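Local coordinates for globin (Geobacter sulfurreducens, PDB 2W31), which holds a six-coordinate heme as the globin domain of a longer membrane-bound globin-coupled sensor, and probably binds oxygen through it, at residues Q67-S72 / V105-V110; V71-G76 / K137-N142. All blocks are in the same frame, centred on the assembly; numbering follows the deposited sequence. Where two conformers were deposited one is given.

How the contacts relate
Helix 62-72, which carries the heme ligand His66, starts both contacts, and Val71 and Ser72 belong to both. Going on from the N terminus, the chain passes through helix 80-96, with the second ligand His93, before helix 100-121 returns to meet 67-72 in contact 1. Contact 2 leaves from 71-76 and is closed later, when helix 125-151 brings in 137-142. Because Leu73 departs after Trp69 but finds its partners only after Val110, the two loops cross. The centres lie about 9 Å apart, and the contacts meet where Trp69 bonds Asn142 and where Met107 and Val110 pack on Leu139 and Asn142, tying the later part of helix 62-72 and the turn after it to helices 100-121 and 125-151.

Contact 1 of 2, residues Q67-S72 / V105-V110; sequences QDWFVS and VAMNVV. With HEM (protoporphyrin IX containing Fe), chain C.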
loop_
_atom_site.group_PDB
_atom_site.type_symbol
_atom_site.label_atom_id
_atom_site.label_comp_id
_atom_site.label_asym_id
_atom_site.label_seq_id
_atom_site.Cartn_x
_atom_site.Cartn_y
_atom_site.Cartn_z
ATOM N N GLN A 67 -8.183 -4.647 -16.364
ATOM C CA GLN A 67 -8.445 -6.060 -16.040
ATOM C C GLN A 67 -7.190 -6.907 -16.365
ATOM O O GLN A 67 -6.756 -7.772 -15.561
ATOM C CB GLN A 67 -9.659 -6.579 -16.838
ATOM C CG GLN A 67 -10.084 -7.973 -16.426
ATOM C CD GLN A 67 -11.258 -8.425 -17.239
ATOM O OE1 GLN A 67 -12.406 -8.105 -16.911
ATOM N NE2 GLN A 67 -10.985 -9.151 -18.313
ATOM N N ASP A 68 -6.585 -6.631 -17.509
ATOM C CA ASP A 68 -5.409 -7.388 -17.974
ATOM C C ASP A 68 -4.226 -7.177 -17.032
ATOM O O ASP A 68 -3.520 -8.132 -16.703
ATOM C CB ASP A 68 -4.989 -7.014 -19.413
ATOM C CG ASP A 68 -5.969 -7.478 -20.497
ATOM O OD1 ASP A 68 -6.813 -8.387 -20.277
ATOM O OD2 ASP A 68 -5.853 -6.893 -21.607
ATOM N N TRP A 69 -4.027 -5.928 -16.581
ATOM C CA TRP A 69 -2.960 -5.630 -15.616
ATOM C C TRP A 69 -3.149 -6.454 -14.310
ATOM O O TRP A 69 -2.176 -7.032 -13.760
ATOM C CB TRP A 69 -2.899 -4.115 -15.296
ATOM C CG TRP A 69 -2.062 -3.868 -14.027
ATOM C CD1 TRP A 69 -0.704 -3.775 -13.929
ATOM C CD2 TRP A 69 -2.576 -3.774 -12.677
ATOM N NE1 TRP A 69 -0.328 -3.638 -12.575
ATOM C CE2 TRP A 69 -1.470 -3.615 -11.809
ATOM C CE3 TRP A 69 -3.882 -3.792 -12.129
ATOM C CZ2 TRP A 69 -1.632 -3.471 -10.415
ATOM C CZ3 TRP A 69 -4.042 -3.645 -10.758
ATOM C CH2 TRP A 69 -2.905 -3.491 -9.919
ATOM N N PHE A 70 -4.390 -6.512 -13.840
ATOM C CA PHE A 70 -4.701 -7.283 -12.630
ATOM C C PHE A 70 -4.278 -8.764 -12.766
ATOM O O PHE A 70 -3.607 -9.346 -11.904
ATOM C CB PHE A 70 -6.180 -7.131 -12.284
ATOM C CG PHE A 70 -6.651 -8.021 -11.163
ATOM C CD1 PHE A 70 -6.326 -7.731 -9.816
ATOM C CD2 PHE A 70 -7.432 -9.153 -11.433
ATOM C CE1 PHE A 70 -6.762 -8.555 -8.786
ATOM C CE2 PHE A 70 -7.903 -9.951 -10.391
ATOM C CZ PHE A 70 -7.553 -9.668 -9.062
ATOM N N VAL A 71 -4.662 -9.368 -13.880
ATOM C CA VAL A 71 -4.256 -10.743 -14.134
ATOM C C VAL A 71 -2.733 -10.916 -14.177
ATOM O O VAL A 71 -2.196 -11.899 -13.648
ATOM C CB VAL A 71 -4.904 -11.231 -15.435
ATOM C CG1 VAL A 71 -4.369 -12.604 -15.833
ATOM C CG2 VAL A 71 -6.418 -11.295 -15.224
ATOM N N SER A 72 -2.029 -9.934 -14.743
ATOM C CA SER A 72 -0.576 -9.986 -14.844
ATOM C C SER A 72 0.139 -10.030 -13.489
ATOM O O SER A 72 1.291 -10.472 -13.423
ATOM C CB SER A 72 -0.052 -8.800 -15.657
ATOM O OG SER A 72 -0.083 -7.601 -14.912
ATOM N N VAL A 105 -5.044 5.767 -4.713
ATOM C CA VAL A 105 -6.446 5.475 -4.443
ATOM C C VAL A 105 -6.878 4.176 -5.115
ATOM O O VAL A 105 -7.501 3.318 -4.490
ATOM C CB VAL A 105 -7.363 6.617 -4.918
ATOM C CG1 VAL A 105 -8.820 6.183 -4.871
ATOM C CG2 VAL A 105 -7.143 7.861 -4.071
ATOM N N ALA A 106 -6.543 4.037 -6.394
ATOM C CA ALA A 106 -6.930 2.862 -7.166
ATOM C C ALA A 106 -6.304 1.595 -6.591
ATOM O O ALA A 106 -6.912 0.524 -6.618
ATOM C CB ALA A 106 -6.541 3.034 -8.625
ATOM N N MET A 107 -5.088 1.725 -6.073
ATOM C CA MET A 107 -4.335 0.574 -5.589
ATOM C C MET A 107 -4.907 0.052 -4.276
ATOM O O MET A 107 -4.810 -1.138 -3.974
ATOM C CB MET A 107 -2.859 0.936 -5.412
ATOM C CG MET A 107 -1.951 -0.260 -5.170
ATOM S SD MET A 107 -1.987 -1.446 -6.526
ATOM C CE MET A 107 -0.815 -0.702 -7.658
ATOM N N ASN A 108 -5.504 0.949 -3.498
ATOM C CA ASN A 108 -6.284 0.549 -2.309
ATOM C C ASN A 108 -7.515 -0.299 -2.710
ATOM O O ASN A 108 -7.820 -1.319 -2.043
ATOM C CB ASN A 108 -6.711 1.774 -1.478
ATOM C CG ASN A 108 -7.367 1.361 -0.164
ATOM O OD1 ASN A 108 -8.596 1.301 -0.080
ATOM N ND2 ASN A 108 -6.557 0.960 0.820
ATOM N N VAL A 109 -8.196 0.112 -3.798
ATOM C CA VAL A 109 -9.340 -0.659 -4.274
ATOM C C VAL A 109 -8.917 -2.114 -4.616
ATOM O O VAL A 109 -9.572 -3.086 -4.235
ATOM C CB VAL A 109 -9.993 0.006 -5.507
ATOM C CG1 VAL A 109 -11.186 -0.870 -6.024
ATOM C CG2 VAL A 109 -10.443 1.418 -5.163
ATOM N N VAL A 110 -7.832 -2.248 -5.378
ATOM C CA VAL A 110 -7.343 -3.580 -5.764
ATOM C C VAL A 110 -6.924 -4.385 -4.523
ATOM O O VAL A 110 -7.183 -5.598 -4.406
ATOM C CB VAL A 110 -6.181 -3.435 -6.766
ATOM C CG1 VAL A 110 -5.585 -4.771 -7.156
ATOM C CG2 VAL A 110 -6.650 -2.663 -8.006
HETATM C CHA HEM C . -3.572 3.173 -18.889
HETATM C CHB HEM C . -2.771 0.293 -15.109
HETATM C CHC HEM C . -4.918 3.591 -12.280
HETATM C CHD HEM C . -6.771 5.686 -16.219
HETATM C C1A HEM C . -3.151 2.108 -18.120
HETATM C C2A HEM C . -2.396 0.961 -18.591
HETATM C C3A HEM C . -2.190 0.144 -17.550
HETATM C C4A HEM C . -2.803 0.784 -16.391
HETATM C CMA HEM C . -1.446 -1.206 -17.513
HETATM C CAA HEM C . -1.906 0.747 -20.059
HETATM C CBA HEM C . -0.687 1.670 -20.171
HETATM C CGA HEM C . 0.223 1.381 -21.348
HETATM O O1A HEM C . 0.922 0.328 -21.360
HETATM O O2A HEM C . 0.257 2.235 -22.279
HETATM C C1B HEM C . -3.158 1.010 -13.989
HETATM C C2B HEM C . -2.882 0.671 -12.602
HETATM C C3B HEM C . -3.469 1.578 -11.814
HETATM C C4B HEM C . -4.186 2.504 -12.681
HETATM C CMB HEM C . -2.012 -0.545 -12.211
HETATM C CAB HEM C . -3.491 1.659 -10.289
HETATM C CBB HEM C . -3.639 0.561 -9.524
HETATM C C1C HEM C . -5.674 4.398 -13.093
HETATM C C2C HEM C . -6.654 5.368 -12.666
HETATM C C3C HEM C . -7.194 5.920 -13.757
HETATM C C4C HEM C . -6.548 5.333 -14.913
HETATM C CMC HEM C . -7.027 5.693 -11.221
HETATM C CAC HEM C . -8.281 7.014 -13.771
HETATM C CBC HEM C . -9.420 6.920 -14.450
HETATM C C1D HEM C . -5.990 5.300 -17.277
HETATM C C2D HEM C . -6.004 5.924 -18.608
HETATM C C3D HEM C . -5.006 5.153 -19.447
HETATM C C4D HEM C . -4.497 4.116 -18.554
HETATM C CMD HEM C . -6.836 7.127 -19.035
HETATM C CAD HEM C . -4.632 5.363 -20.940
HETATM C CBD HEM C . -3.682 6.528 -21.139
HETATM C CGD HEM C . -3.666 6.864 -22.617
HETATM O O1D HEM C . -4.730 7.218 -23.195
HETATM O O2D HEM C . -2.575 6.783 -23.222
HETATM N NA HEM C . -3.400 1.976 -16.771
HETATM N NB HEM C . -3.947 2.129 -13.997
HETATM N NC HEM C . -5.625 4.384 -14.483
HETATM N ND HEM C . -5.094 4.256 -17.307
HETATM FE FE HEM C . -4.530 3.176 -15.626
#
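Trp69 and Phe70 pack on Met107 and Val110 in an apolar helix-helix contact of the globin fold, where helix 62-72 (helix E in globin nomenclature) faces helix 100-121 (helix G) beside the heme. The axes of 67-72 and 105-110 come no closer than 13.0 Å and cross at -60°, so large rings and a long methionine suit the gap. Trp69 CG stands anti to the backbone N (chi1 165°), swinging the indole toward helix 100-121 with a face turned to the heme. The heme methyl CMB stands over its centre, 3.1 Å above the plane, a very close CH-pi contact with probably some strain. Val110 approaches the indole at its edge, CG2 lying 3.9 Å from Trp69 CZ3. The other branch of this valine, CG1, meets the edge of Phe70 at CD1, 4.0 Å away, so one forked side chain serves two rings. Met107, bent at both chi2 and chi3, turns its CE to within 4.0 Å of Trp69 CZ2; its sulfur sits obliquely to the six-membered ring in a Met-aromatic contact. The one polar atom of the indole, NE1, hydrogen-bonds to Asn142 OD1 on helix 125-151. A leucine in place of Trp69 would probably leave the heme methyl without its flat seat and Asn142 OD1 without its donor. Ala106 is small enough for the heme to come close: its CB is 3.7 Å from HEM CAB.

Contact 2 of 2, residues V71-G76 / K137-N142; sequences VSLFAG and KILDIN
Leu73, in the type I beta turn from Ser72 to Ala75 that follows the body of helix 62-72, packs against helix 125-151 and makes every close contact on its side, against Ile138, Leu139 and Asn142. The contact joins the turn after helix E to helix H of the globin fold. Leu73 CG lies beside the backbone N, opposite the carbonyl carbon (chi1 -65°), which sends both methyls to the helix. At Gly76, phi of 88° and psi of -172° would press a CB against the preceding carbonyl oxygen, so a residue without one suits the place. Along 137-142, Lys137 comes first and spends its ammonium on a salt bridge with Asp17. Ile138 points toward the turn, its CG1 4.2 Å from Leu73 CD2, two buried aliphatic side chains meeting. Leu139 follows; its CD2 comes to 3.6 Å from Leu73 CD1, the two leucines crossing at about a right angle. Asp140, buried, looks to the other side of the helix, where it forms salt bridges with Arg111 of its own chain and with Arg111 of the second subunit. Asn142, about 5 Å from the heme, closes the segment. The methyl CD2 of Leu73 lies over one face of its amide, 3.7 Å from Asn142 ND2. The same ND2 bonds back to Ile138 O at 2.8 Å from above the carbonyl plane, while Asn142 N reaches that oxygen from the opposite face, so two donors grip it. ND2 also bonds Tyr82 OH and the carbonyl end is held too, which fixes the buried amide's rotation. Around the contact, helix 80-96 lays Tyr82 on Leu73 and Ile138, helix 100-121 sets Met107 and Val110 against Leu139, and Phe74 packs on helix 25-30.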
loop_
_atom_site.group_PDB
_atom_site.type_symbol
_atom_site.label_atom_id
_atom_site.label_comp_id
_atom_site.label_asym_id
_atom_site.label_seq_id
_atom_site.Cartn_x
_atom_site.Cartn_y
_atom_site.Cartn_z
ATOM N N VAL A 71 -4.662 -9.368 -13.880
ATOM C CA VAL A 71 -4.256 -10.743 -14.134
ATOM C C VAL A 71 -2.733 -10.916 -14.177
ATOM O O VAL A 71 -2.196 -11.899 -13.648
ATOM C CB VAL A 71 -4.904 -11.231 -15.435
ATOM C CG1 VAL A 71 -4.369 -12.604 -15.833
ATOM C CG2 VAL A 71 -6.418 -11.295 -15.224
ATOM N N SER A 72 -2.029 -9.934 -14.743
ATOM C CA SER A 72 -0.576 -9.986 -14.844
ATOM C C SER A 72 0.139 -10.030 -13.489
ATOM O O SER A 72 1.291 -10.472 -13.423
ATOM C CB SER A 72 -0.052 -8.800 -15.657
ATOM O OG SER A 72 -0.083 -7.601 -14.912
ATOM N N LEU A 73 -0.528 -9.550 -12.415
ATOM C CA LEU A 73 0.077 -9.629 -11.078
ATOM C C LEU A 73 0.401 -11.077 -10.710
ATOM O O LEU A 73 1.328 -11.326 -9.921
ATOM C CB LEU A 73 -0.863 -9.092 -9.991
ATOM C CG LEU A 73 -1.195 -7.616 -10.059
ATOM C CD1 LEU A 73 -2.393 -7.300 -9.129
ATOM C CD2 LEU A 73 0.026 -6.791 -9.634
ATOM N N PHE A 74 -0.380 -12.012 -11.281
ATOM C CA PHE A 74 -0.310 -13.443 -10.909
ATOM C C PHE A 74 0.365 -14.304 -12.002
ATOM O O PHE A 74 0.418 -15.519 -11.886
ATOM C CB PHE A 74 -1.728 -13.977 -10.608
ATOM C CG PHE A 74 -2.454 -13.141 -9.632
ATOM C CD1 PHE A 74 -2.319 -13.395 -8.274
ATOM C CD2 PHE A 74 -3.240 -12.066 -10.046
ATOM C CE1 PHE A 74 -2.972 -12.581 -7.321
ATOM C CE2 PHE A 74 -3.865 -11.223 -9.119
ATOM C CZ PHE A 74 -3.747 -11.499 -7.757
ATOM N N ALA A 75 0.904 -13.650 -13.033
ATOM C CA ALA A 75 1.356 -14.367 -14.234
ATOM C C ALA A 75 2.776 -14.912 -14.157
ATOM O O ALA A 75 3.208 -15.674 -15.052
ATOM C CB ALA A 75 1.160 -13.484 -15.479
ATOM N N GLY A 76 3.516 -14.566 -13.112
ATOM C CA GLY A 76 4.875 -15.122 -12.955
ATOM C C GLY A 76 5.860 -14.199 -13.718
ATOM O O GLY A 76 5.467 -13.153 -14.249
ATOM N N LYS A 137 3.178 -7.700 -1.101
ATOM C CA LYS A 137 4.453 -7.370 -1.714
ATOM C C LYS A 137 4.308 -6.978 -3.201
ATOM O O LYS A 137 4.821 -5.964 -3.628
ATOM C CB LYS A 137 5.453 -8.526 -1.573
ATOM C CG LYS A 137 5.964 -8.741 -0.170
ATOM C CD LYS A 137 6.829 -9.970 -0.151
ATOM C CE LYS A 137 6.831 -10.617 1.223
ATOM N NZ LYS A 137 7.499 -11.953 1.274
ATOM N N ILE A 138 3.607 -7.780 -3.992
ATOM C CA ILE A 138 3.516 -7.436 -5.419
ATOM C C ILE A 138 2.739 -6.135 -5.654
ATOM O O ILE A 138 3.122 -5.323 -6.505
ATOM C CB ILE A 138 3.031 -8.632 -6.284
ATOM C CG1 ILE A 138 3.430 -8.413 -7.753
ATOM C CG2 ILE A 138 1.513 -8.927 -6.164
ATOM C CD1 ILE A 138 4.924 -8.378 -7.968
ATOM N N LEU A 139 1.669 -5.925 -4.898
ATOM C CA LEU A 139 0.901 -4.653 -5.056
ATOM C C LEU A 139 1.801 -3.480 -4.649
ATOM O O LEU A 139 1.833 -2.443 -5.335
ATOM C CB LEU A 139 -0.388 -4.638 -4.214
ATOM C CG LEU A 139 -1.401 -5.694 -4.641
ATOM C CD1 LEU A 139 -2.578 -5.639 -3.692
ATOM C CD2 LEU A 139 -1.838 -5.432 -6.047
ATOM N N ASP A 140 2.509 -3.616 -3.516
ATOM C CA ASP A 140 3.395 -2.513 -3.053
ATOM C C ASP A 140 4.544 -2.253 -4.029
ATOM O O ASP A 140 4.909 -1.090 -4.240
ATOM C CB ASP A 140 3.874 -2.747 -1.608
ATOM C CG ASP A 140 2.787 -2.445 -0.571
ATOM O OD1 ASP A 140 1.666 -2.011 -0.954
ATOM O OD2 ASP A 140 3.075 -2.670 0.627
ATOM N N ILE A 141 5.098 -3.311 -4.632
ATOM C CA ILE A 141 6.121 -3.143 -5.666
ATOM C C ILE A 141 5.551 -2.395 -6.870
ATOM O O ILE A 141 6.175 -1.443 -7.365
ATOM C CB ILE A 141 6.733 -4.510 -6.078
ATOM C CG1 ILE A 141 7.593 -5.058 -4.930
ATOM C CG2 ILE A 141 7.516 -4.412 -7.436
ATOM C CD1 ILE A 141 8.001 -6.551 -5.014
ATOM N N ASN A 142 4.345 -2.776 -7.311
ATOM C CA ASN A 142 3.695 -2.070 -8.427
ATOM C C ASN A 142 3.511 -0.578 -8.135
ATOM O O ASN A 142 3.839 0.290 -8.945
ATOM C CB ASN A 142 2.365 -2.746 -8.787
ATOM C CG ASN A 142 2.544 -3.926 -9.746
ATOM O OD1 ASN A 142 2.095 -3.848 -10.908
ATOM N ND2 ASN A 142 3.204 -4.980 -9.298
#